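LbaCas13a H328A (C2c2) (Lachnospiraceae bacterium NK4A179, PDB 5WLH) binds a CRISPR guide RNA and, as a Cas13a-type nuclease, probably uses it to recognise and cleave RNA. Local coordinates at residues M1134-G1139 / E1231-I1236; G1139-C1144 / S1223-S1228; C1016-D1019 / K1025-L1028; A1027-G1032 / S1063-Y1068. One frame throughout, in Å; residues are numbered along the deposited sequence.

Contact 1 of 4, residues M1134-G1139 / E1231-I1236. With nucleotides of chain B.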
# COMPACT_ATOMS: atom_id res chain seq x y z
N MET A 1134 -14.07 3.23 13.43
CA MET A 1134 -14.28 4.46 14.19
C MET A 1134 -14.90 5.54 13.33
O MET A 1134 -15.81 6.26 13.77
CB MET A 1134 -12.97 4.96 14.79
CG MET A 1134 -13.16 6.33 15.40
SD MET A 1134 -11.57 6.97 15.89
CE MET A 1134 -10.94 7.57 14.31
N ASN A 1135 -14.40 5.70 12.10
CA ASN A 1135 -14.95 6.72 11.21
C ASN A 1135 -16.41 6.43 10.87
O ASN A 1135 -17.22 7.35 10.77
CB ASN A 1135 -14.13 6.81 9.92
CG ASN A 1135 -12.85 7.59 10.09
OD1 ASN A 1135 -12.61 8.21 11.11
ND2 ASN A 1135 -11.99 7.53 9.09
N PHE A 1136 -16.73 5.15 10.61
CA PHE A 1136 -18.11 4.80 10.34
C PHE A 1136 -18.99 5.20 11.52
O PHE A 1136 -20.02 5.86 11.34
CB PHE A 1136 -18.27 3.29 10.11
CG PHE A 1136 -19.70 2.91 9.87
CD1 PHE A 1136 -20.58 2.67 10.93
CD2 PHE A 1136 -20.20 2.85 8.57
CE1 PHE A 1136 -21.91 2.38 10.70
CE2 PHE A 1136 -21.53 2.53 8.33
CZ PHE A 1136 -22.38 2.29 9.39
N GLN A 1137 -18.59 4.78 12.72
CA GLN A 1137 -19.37 5.11 13.91
C GLN A 1137 -19.47 6.61 14.11
O GLN A 1137 -20.55 7.13 14.38
CB GLN A 1137 -18.75 4.45 15.14
CG GLN A 1137 -18.86 2.94 15.11
CD GLN A 1137 -18.13 2.29 16.25
OE1 GLN A 1137 -16.97 2.63 16.54
NE2 GLN A 1137 -18.78 1.35 16.91
N LEU A 1138 -18.36 7.33 13.95
CA LEU A 1138 -18.39 8.78 14.06
C LEU A 1138 -19.33 9.39 13.05
O LEU A 1138 -20.12 10.27 13.37
CB LEU A 1138 -17.00 9.36 13.88
CG LEU A 1138 -16.13 9.23 15.11
CD1 LEU A 1138 -14.72 9.70 14.75
CD2 LEU A 1138 -16.70 10.08 16.31
N GLY A 1139 -19.26 8.95 11.79
CA GLY A 1139 -20.09 9.56 10.78
C GLY A 1139 -21.56 9.24 11.00
O GLY A 1139 -22.42 10.12 10.85
N GLU A 1231 -24.79 -2.96 10.48
CA GLU A 1231 -25.26 -3.81 9.39
C GLU A 1231 -24.80 -3.30 8.01
O GLU A 1231 -24.72 -4.10 7.07
CB GLU A 1231 -26.78 -3.91 9.44
CG GLU A 1231 -27.52 -2.63 9.01
CD GLU A 1231 -27.68 -1.62 10.14
OE1 GLU A 1231 -27.33 -1.93 11.30
OE2 GLU A 1231 -28.13 -0.50 9.84
N ILE A 1232 -24.51 -2.00 7.88
CA ILE A 1232 -23.97 -1.41 6.66
C ILE A 1232 -22.48 -1.71 6.54
O ILE A 1232 -21.96 -1.94 5.44
CB ILE A 1232 -24.23 0.11 6.68
CG1 ILE A 1232 -25.74 0.37 6.72
CG2 ILE A 1232 -23.58 0.83 5.51
CD1 ILE A 1232 -26.44 -0.08 5.47
N PHE A 1233 -21.78 -1.67 7.67
CA PHE A 1233 -20.34 -1.86 7.71
C PHE A 1233 -19.92 -3.31 7.56
O PHE A 1233 -18.85 -3.61 6.98
CB PHE A 1233 -19.85 -1.29 9.05
CG PHE A 1233 -18.38 -1.15 9.15
CD1 PHE A 1233 -17.76 0.01 8.72
CD2 PHE A 1233 -17.62 -2.14 9.74
CE1 PHE A 1233 -16.38 0.15 8.84
CE2 PHE A 1233 -16.24 -2.00 9.87
CZ PHE A 1233 -15.63 -0.86 9.42
N GLU A 1234 -20.73 -4.25 8.04
CA GLU A 1234 -20.29 -5.63 8.17
C GLU A 1234 -21.52 -6.52 8.23
O GLU A 1234 -22.66 -6.04 8.24
CB GLU A 1234 -19.43 -5.81 9.42
CG GLU A 1234 -20.25 -5.66 10.72
CD GLU A 1234 -19.42 -5.68 11.98
OE1 GLU A 1234 -20.00 -5.82 13.08
OE2 GLU A 1234 -18.18 -5.56 11.89
N ASN A 1235 -21.30 -7.83 8.25
CA ASN A 1235 -22.35 -8.78 8.57
C ASN A 1235 -22.35 -8.94 10.09
O ASN A 1235 -21.43 -9.54 10.66
CB ASN A 1235 -22.12 -10.11 7.85
CG ASN A 1235 -23.20 -11.13 8.14
OD1 ASN A 1235 -23.93 -11.03 9.13
ND2 ASN A 1235 -23.29 -12.14 7.28
N ILE A 1236 -23.38 -8.40 10.74
CA ILE A 1236 -23.46 -8.34 12.20
C ILE A 1236 -23.26 -9.72 12.83
O ILE A 1236 -22.58 -9.86 13.85
CB ILE A 1236 -24.80 -7.71 12.63
CG1 ILE A 1236 -24.78 -6.21 12.36
CG2 ILE A 1236 -25.09 -7.98 14.10
CD1 ILE A 1236 -23.86 -5.48 13.29
P G B 2 -28.75 -14.98 6.26
OP1 G B 2 -28.94 -16.33 5.68
OP2 G B 2 -28.34 -14.84 7.68
O5' G B 2 -27.70 -14.17 5.36
C5' G B 2 -27.97 -13.91 3.98
C4' G B 2 -26.99 -12.94 3.36
O4' G B 2 -27.12 -11.63 3.98
C3' G B 2 -25.51 -13.31 3.46
O3' G B 2 -24.86 -12.81 2.31
C2' G B 2 -25.05 -12.50 4.66
O2' G B 2 -23.66 -12.26 4.72
C1' G B 2 -25.85 -11.21 4.45
N9 G B 2 -26.03 -10.45 5.68
C8 G B 2 -26.64 -10.93 6.81
N7 G B 2 -26.67 -10.05 7.77
C5 G B 2 -26.02 -8.94 7.24
C6 G B 2 -25.76 -7.68 7.85
O6 G B 2 -26.06 -7.32 8.99
N1 G B 2 -25.11 -6.80 6.99
C2 G B 2 -24.73 -7.10 5.71
N2 G B 2 -24.10 -6.10 5.05
N3 G B 2 -24.96 -8.29 5.12
C4 G B 2 -25.62 -9.15 5.94
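Phe1136 and Phe1233 both carry CG anti to the backbone N (chi1 179° and -168°), which sends the two benzyl groups past each other in opposite directions. CB of Phe1233 comes to rest over the middle of the Phe1136 ring, 4.1 Å from its centroid, as a CH-pi contact. Further out, the edge of the Phe1233 ring faces the Phe1136 ring in an offset edge-to-face pair with the planes at 62°. Phe1233 CD1 also reaches Phe1136 CB at 3.6 Å. Ile1232 approaches from another quarter, its CG2 lying 3.9 Å from Phe1136 CE2 at the ring edge. This buried cluster packs the short helix 1230-1233 against the long helix 1106-1145, while Tyr448 meets Phe1136 edge-to-face and Tyr1276 stacks on Phe1233. From this short helix and the turn after it, the main chain reaches guanosine G2 of the RNA, chain B. Glu1231 O takes two bonds from the base, one from G2 N1 at 2.7 Å and one from G2 N2 at 2.9 Å. A weak but nearly straight bond runs from Ile1236 N to G2 O6 at 3.4 Å, and in this way the Watson-Crick edge of the guanine is engaged by backbone atoms. The carboxylate of Glu1231 turns elsewhere, to a salt bridge with Arg295 and a hydrogen bond with Tyr287.

Contact 2 of 4, residues G1139-C1144 / S1223-S1228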
# COMPACT_ATOMS: atom_id res chain seq x y z
N GLY A 1139 -19.26 8.95 11.79
CA GLY A 1139 -20.09 9.56 10.78
C GLY A 1139 -21.56 9.24 11.00
O GLY A 1139 -22.42 10.12 10.85
N TYR A 1140 -21.85 8.00 11.36
CA TYR A 1140 -23.21 7.56 11.60
C TYR A 1140 -23.81 8.28 12.81
O TYR A 1140 -24.91 8.84 12.73
CB TYR A 1140 -23.19 6.05 11.79
CG TYR A 1140 -24.49 5.43 12.18
CD1 TYR A 1140 -25.39 5.02 11.21
CD2 TYR A 1140 -24.84 5.28 13.51
CE1 TYR A 1140 -26.60 4.43 11.57
CE2 TYR A 1140 -26.05 4.70 13.88
CZ TYR A 1140 -26.92 4.28 12.90
OH TYR A 1140 -28.12 3.70 13.26
N HIS A 1141 -23.10 8.30 13.93
CA HIS A 1141 -23.68 8.96 15.10
C HIS A 1141 -23.66 10.47 14.97
O HIS A 1141 -24.52 11.14 15.54
CB HIS A 1141 -22.98 8.50 16.36
CG HIS A 1141 -23.28 7.07 16.68
ND1 HIS A 1141 -24.48 6.68 17.23
CD2 HIS A 1141 -22.58 5.94 16.45
CE1 HIS A 1141 -24.48 5.37 17.37
NE2 HIS A 1141 -23.34 4.89 16.91
N TYR A 1142 -22.72 11.02 14.20
CA TYR A 1142 -22.77 12.43 13.86
C TYR A 1142 -24.02 12.75 13.06
O TYR A 1142 -24.72 13.74 13.33
CB TYR A 1142 -21.53 12.83 13.06
CG TYR A 1142 -21.46 14.28 12.65
CD1 TYR A 1142 -21.02 15.26 13.54
CD2 TYR A 1142 -21.80 14.66 11.37
CE1 TYR A 1142 -20.92 16.59 13.14
CE2 TYR A 1142 -21.70 15.98 10.96
CZ TYR A 1142 -21.25 16.93 11.85
OH TYR A 1142 -21.15 18.24 11.44
N ALA A 1143 -24.32 11.92 12.05
CA ALA A 1143 -25.58 12.07 11.33
C ALA A 1143 -26.75 11.94 12.28
O ALA A 1143 -27.74 12.69 12.17
CB ALA A 1143 -25.67 11.04 10.21
N CYS A 1144 -26.68 11.00 13.21
CA CYS A 1144 -27.79 10.81 14.15
C CYS A 1144 -27.97 12.04 15.02
O CYS A 1144 -29.10 12.53 15.20
CB CYS A 1144 -27.54 9.56 15.00
SG CYS A 1144 -28.93 9.19 16.12
N SER A 1223 -30.77 -1.83 21.80
CA SER A 1223 -30.11 -2.76 22.70
C SER A 1223 -28.60 -2.78 22.54
O SER A 1223 -27.91 -3.34 23.40
CB SER A 1223 -30.66 -4.18 22.51
OG SER A 1223 -32.02 -4.26 22.91
N ASP A 1224 -28.05 -2.17 21.48
CA ASP A 1224 -26.60 -2.16 21.25
C ASP A 1224 -26.27 -0.91 20.42
O ASP A 1224 -26.20 -0.96 19.19
CB ASP A 1224 -26.13 -3.44 20.56
CG ASP A 1224 -24.61 -3.55 20.51
OD1 ASP A 1224 -23.92 -2.52 20.59
OD2 ASP A 1224 -24.09 -4.69 20.42
N CYS A 1225 -26.01 0.20 21.12
CA CYS A 1225 -25.65 1.44 20.46
C CYS A 1225 -24.33 1.32 19.70
O CYS A 1225 -24.17 1.89 18.62
CB CYS A 1225 -25.57 2.57 21.49
SG CYS A 1225 -25.05 4.17 20.82
N TYR A 1226 -23.37 0.60 20.27
CA TYR A 1226 -22.08 0.42 19.60
C TYR A 1226 -22.26 -0.14 18.20
O TYR A 1226 -21.60 0.29 17.25
CB TYR A 1226 -21.20 -0.50 20.44
CG TYR A 1226 -19.90 -0.93 19.82
CD1 TYR A 1226 -19.84 -2.05 18.99
CD2 TYR A 1226 -18.71 -0.26 20.10
CE1 TYR A 1226 -18.67 -2.46 18.43
CE2 TYR A 1226 -17.51 -0.67 19.54
CZ TYR A 1226 -17.51 -1.78 18.71
OH TYR A 1226 -16.34 -2.22 18.15
N ALA A 1227 -23.16 -1.10 18.07
CA ALA A 1227 -23.41 -1.79 16.81
C ALA A 1227 -24.45 -1.09 15.94
O ALA A 1227 -24.80 -1.62 14.88
CB ALA A 1227 -23.85 -3.24 17.08
N SER A 1228 -24.97 0.07 16.36
CA SER A 1228 -26.00 0.73 15.58
C SER A 1228 -25.44 1.12 14.22
O SER A 1228 -24.35 1.68 14.12
CB SER A 1228 -26.54 1.97 16.30
OG SER A 1228 -27.71 2.44 15.66
O HOH W 1 -22.33 2.45 15.95
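Tyr1140, on the helical segment 1139-1144, has its CA 8.4 Å from the CA of Ser1228, the last residue of a type I beta turn that begins at Cys1225 and is closed by a bond from Ser1228 N to Cys1225 O. Just before the turn, Asp1224 OD1 accepts from Ala1227 N at 3.0 Å in an Asx motif, the N-H arriving from above the carboxylate plane. Across the contact the hydroxyls of Tyr1140 and Ser1228 are hydrogen-bonded, OH to OG, at 2.7 Å. With its CG anti to the backbone N (chi1 174°), Tyr1140 extends from the helix and brings one face of its ring against Ser1228, whose O sits 3.5 Å above the ring plane, displaced toward the rim. The neighbouring His1141 is covered on one face by Tyr1140 CD2, directly over the centre of the imidazole. Its CE1 comes within 3.7 Å of Cys1225 SG, the sulfur standing obliquely to the ring. In the plane of the imidazole, at its edge, a water lies 2.8 Å from His1141 NE2; this water is also hydrogen-bonded to Tyr1226 O at 2.6 Å and to Ser1228 O at 2.8 Å. The second ring nitrogen, ND1, is hydrogen-bonded to Tyr1155 OH. Thus both nitrogens of a buried imidazole find partners, and a single water gathers the histidine and two carbonyls of the turn, so that the loop is tied to helix 1106-1145 by polar links rather than by apolar packing alone.

Contact 3 of 4, residues C1016-D1019 / K1025-L1028; sequences CNSD and KVAL
The side-chain amide of Asn1017 receives the ammonium group of Lys1025 in its own plane, NZ lying on a lone pair of OD1 at 3.3 Å, while the amide nitrogen ND2 is hydrogen-bonded to Asn1013 O. The peptide carbonyl of the same asparagine is met differently: Lys1025 NZ stands 2.8 Å from Asn1017 O, tilted 27° from the carbonyl plane. A bend at chi3 (-46°), following another at chi2, curls the lysine back over the chain so that one nitrogen serves both oxygens. The carboxylate of Asp1019 touches the aliphatic part of this lysine, OD1 being 3.3 Å from Lys1025 CG, and its OD1 remains 5.5 Å from Lys1025 NZ, too far for a salt bridge. Two backbone bonds run beside these side chains, Val1026 N to Ser1018 O at 3.0 Å and Ala1027 N to Cys1016 O at 2.9 Å. Carbonyl oxygens near the C-terminal part of helix 1008-1017 probably give a partial negative potential that would suit the lysine charge. Ser1018 OG is held by Arg1062. The chain here leaves a helix and enters a small beta hairpin, in which Asp1019 and Lys1025 form an antiparallel non-hydrogen-bonded pair with their CA atoms 3.9 Å apart.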
# COMPACT_ATOMS: atom_id res chain seq x y z
N CYS A 1016 32.20 -30.27 11.98
CA CYS A 1016 33.01 -29.25 11.32
C CYS A 1016 34.43 -29.73 11.07
O CYS A 1016 35.10 -29.23 10.16
CB CYS A 1016 33.03 -27.97 12.16
SG CYS A 1016 31.39 -27.28 12.48
N ASN A 1017 34.92 -30.66 11.88
CA ASN A 1017 36.25 -31.22 11.69
C ASN A 1017 36.26 -32.42 10.74
O ASN A 1017 37.33 -32.95 10.45
CB ASN A 1017 36.86 -31.61 13.04
CG ASN A 1017 37.39 -30.41 13.79
OD1 ASN A 1017 38.40 -29.82 13.42
ND2 ASN A 1017 36.69 -30.04 14.87
N SER A 1018 35.10 -32.84 10.27
CA SER A 1018 35.01 -33.91 9.29
C SER A 1018 35.29 -33.39 7.89
O SER A 1018 35.11 -32.21 7.59
CB SER A 1018 33.62 -34.55 9.35
OG SER A 1018 32.70 -33.76 8.62
N ASP A 1019 35.74 -34.29 7.02
CA ASP A 1019 36.00 -33.92 5.64
C ASP A 1019 34.68 -33.73 4.90
O ASP A 1019 33.75 -34.52 5.05
CB ASP A 1019 36.85 -34.98 4.94
CG ASP A 1019 38.34 -34.73 5.09
OD1 ASP A 1019 38.73 -34.05 6.06
OD2 ASP A 1019 39.11 -35.22 4.24
N LYS A 1025 37.33 -29.66 4.54
CA LYS A 1025 36.53 -30.01 5.69
C LYS A 1025 35.35 -29.06 5.82
O LYS A 1025 35.38 -27.93 5.33
CB LYS A 1025 37.37 -30.01 6.96
CG LYS A 1025 38.62 -30.85 6.85
CD LYS A 1025 39.01 -31.47 8.18
CE LYS A 1025 38.95 -30.45 9.30
NZ LYS A 1025 39.44 -31.04 10.58
N VAL A 1026 34.29 -29.54 6.48
CA VAL A 1026 33.05 -28.78 6.61
C VAL A 1026 33.33 -27.37 7.12
O VAL A 1026 32.99 -26.37 6.47
CB VAL A 1026 32.06 -29.52 7.53
CG1 VAL A 1026 30.92 -28.60 7.96
CG2 VAL A 1026 31.54 -30.77 6.83
N ALA A 1027 33.98 -27.27 8.28
CA ALA A 1027 34.33 -25.98 8.90
C ALA A 1027 33.04 -25.20 9.11
O ALA A 1027 32.09 -25.75 9.70
CB ALA A 1027 35.40 -25.28 8.07
N LEU A 1028 32.95 -23.94 8.66
CA LEU A 1028 31.74 -23.14 8.65
C LEU A 1028 31.23 -22.78 10.04
O LEU A 1028 31.13 -21.59 10.38
CB LEU A 1028 30.63 -23.86 7.86
CG LEU A 1028 30.86 -23.91 6.35
CD1 LEU A 1028 29.76 -24.70 5.65
CD2 LEU A 1028 30.95 -22.50 5.79

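Contact 4 of 4, residues A1027-G1032 / S1063-Y1068; sequences ALYYDG and SDIVEY
Ile1065 of helix 1062-1075 meets two consecutive residues, Leu1028 and Tyr1029, in the tight part of this contact. Leu1028 CD1 lies 3.8 Å from Ile1065 CG2, the two side chains running past each other in opposite directions. The delta carbon of the isoleucine continues to Tyr1029, where CD1 of Ile1065 touches CE2 at the edge of the phenol ring, in its plane, at 3.8 Å. Within its own segment that ring is covered on one face by Leu1028 CB, 3.5 Å above the centre. A gamma turn at Leu1028 (phi 68°, psi -61°), closed by Tyr1029 N bonding to Ala1027 O, accompanies this folding-over. Packing slackens toward Tyr1068, whose CE2 comes no nearer than 4.3 Å to Leu1028 CD2, approaching obliquely. Beyond Tyr1029 the chain runs away from helix 1062-1075, and Asp1031 and Gly1032 are exposed to solvent. The hydroxyl of the buried Tyr1029 is hydrogen-bonded to Val1103 O. The contact therefore lies among several elements: helix 1008-1017 touches Tyr1029 through Cys1016, helix 1087-1103 backs Tyr1068, and strand 1030-1031 leads out to pair antiparallel with strand 1034-1035.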
# COMPACT_ATOMS: atom_id res chain seq x y z
N ALA A 1027 33.98 -27.27 8.28
CA ALA A 1027 34.33 -25.98 8.90
C ALA A 1027 33.04 -25.20 9.11
O ALA A 1027 32.09 -25.75 9.70
CB ALA A 1027 35.40 -25.28 8.07
N LEU A 1028 32.95 -23.94 8.66
CA LEU A 1028 31.74 -23.14 8.65
C LEU A 1028 31.23 -22.78 10.04
O LEU A 1028 31.13 -21.59 10.38
CB LEU A 1028 30.63 -23.86 7.86
CG LEU A 1028 30.86 -23.91 6.35
CD1 LEU A 1028 29.76 -24.70 5.65
CD2 LEU A 1028 30.95 -22.50 5.79
N TYR A 1029 30.89 -23.77 10.86
CA TYR A 1029 30.05 -23.55 12.03
C TYR A 1029 30.80 -23.57 13.36
O TYR A 1029 30.16 -23.50 14.41
CB TYR A 1029 28.93 -24.59 12.04
CG TYR A 1029 28.17 -24.63 10.74
CD1 TYR A 1029 27.36 -23.57 10.35
CD2 TYR A 1029 28.30 -25.70 9.86
CE1 TYR A 1029 26.67 -23.59 9.15
CE2 TYR A 1029 27.62 -25.73 8.66
CZ TYR A 1029 26.80 -24.67 8.31
OH TYR A 1029 26.12 -24.70 7.11
N TYR A 1030 32.13 -23.66 13.34
CA TYR A 1030 32.91 -23.73 14.56
C TYR A 1030 34.02 -22.69 14.53
O TYR A 1030 34.61 -22.42 13.48
CB TYR A 1030 33.51 -25.13 14.77
CG TYR A 1030 33.34 -25.62 16.19
CD1 TYR A 1030 32.17 -26.25 16.59
CD2 TYR A 1030 34.35 -25.45 17.13
CE1 TYR A 1030 32.01 -26.70 17.88
CE2 TYR A 1030 34.19 -25.89 18.42
CZ TYR A 1030 33.02 -26.52 18.80
OH TYR A 1030 32.87 -26.96 20.09
N ASP A 1031 34.29 -22.09 15.70
CA ASP A 1031 35.30 -21.04 15.87
C ASP A 1031 36.23 -21.48 17.00
O ASP A 1031 36.09 -21.05 18.15
CB ASP A 1031 34.63 -19.68 16.16
CG ASP A 1031 35.62 -18.53 16.23
OD1 ASP A 1031 36.84 -18.76 16.09
OD2 ASP A 1031 35.17 -17.37 16.42
N GLY A 1032 37.17 -22.36 16.67
CA GLY A 1032 38.15 -22.83 17.63
C GLY A 1032 37.57 -23.70 18.74
O GLY A 1032 37.23 -24.86 18.51
N SER A 1063 25.19 -32.70 2.22
CA SER A 1063 25.23 -32.59 0.77
C SER A 1063 25.10 -31.15 0.31
O SER A 1063 25.65 -30.78 -0.74
CB SER A 1063 24.15 -33.46 0.12
OG SER A 1063 22.85 -33.01 0.45
N ASP A 1064 24.39 -30.32 1.08
CA ASP A 1064 24.39 -28.88 0.82
C ASP A 1064 25.79 -28.31 0.94
O ASP A 1064 26.25 -27.54 0.08
CB ASP A 1064 23.45 -28.16 1.80
CG ASP A 1064 21.99 -28.43 1.53
OD1 ASP A 1064 21.63 -28.69 0.36
OD2 ASP A 1064 21.20 -28.39 2.50
N ILE A 1065 26.48 -28.65 2.03
CA ILE A 1065 27.82 -28.14 2.27
C ILE A 1065 28.79 -28.68 1.23
O ILE A 1065 29.69 -27.98 0.76
CB ILE A 1065 28.26 -28.48 3.70
CG1 ILE A 1065 27.32 -27.82 4.72
CG2 ILE A 1065 29.69 -28.06 3.95
CD1 ILE A 1065 27.31 -28.49 6.06
N VAL A 1066 28.59 -29.93 0.83
CA VAL A 1066 29.36 -30.51 -0.26
C VAL A 1066 29.16 -29.70 -1.54
O VAL A 1066 30.13 -29.29 -2.20
CB VAL A 1066 28.97 -31.98 -0.46
CG1 VAL A 1066 29.50 -32.52 -1.78
CG2 VAL A 1066 29.45 -32.81 0.74
N GLU A 1067 27.90 -29.45 -1.90
CA GLU A 1067 27.61 -28.69 -3.11
C GLU A 1067 28.14 -27.27 -3.02
O GLU A 1067 28.64 -26.72 -4.01
CB GLU A 1067 26.10 -28.70 -3.38
CG GLU A 1067 25.65 -28.00 -4.65
CD GLU A 1067 26.01 -28.75 -5.93
OE1 GLU A 1067 26.63 -29.83 -5.85
OE2 GLU A 1067 25.67 -28.24 -7.02
N TYR A 1068 28.05 -26.66 -1.83
CA TYR A 1068 28.62 -25.33 -1.62
C TYR A 1068 30.11 -25.31 -1.95
O TYR A 1068 30.59 -24.44 -2.69
CB TYR A 1068 28.38 -24.90 -0.17
CG TYR A 1068 29.19 -23.70 0.28
CD1 TYR A 1068 28.82 -22.42 -0.07
CD2 TYR A 1068 30.32 -23.86 1.07
CE1 TYR A 1068 29.56 -21.32 0.33
CE2 TYR A 1068 31.06 -22.78 1.48
CZ TYR A 1068 30.67 -21.50 1.11
OH TYR A 1068 31.41 -20.41 1.51

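Overall arrangement
The four contacts form two pairs on opposite sides of the chain's centre. Contacts 3 and 4 come first along the chain, with centres 6 Å apart; they share Ala1027 and Leu1028, and Cys1016 and Val1026 of contact 3 touch residues of contact 4. Contacts 1 and 2 follow, 8 Å apart between centres: both use helix 1106-1145, meet at Gly1139, and are joined by a probable hydrogen bond from Gln1137 to Tyr1226. The span closed by contact 2 lies within that of contact 1. Between contacts 1 and 3 the centres are about 62 Å apart, so the pairs are separate packing centres, and in one of them contact 1 touches the RNA directly.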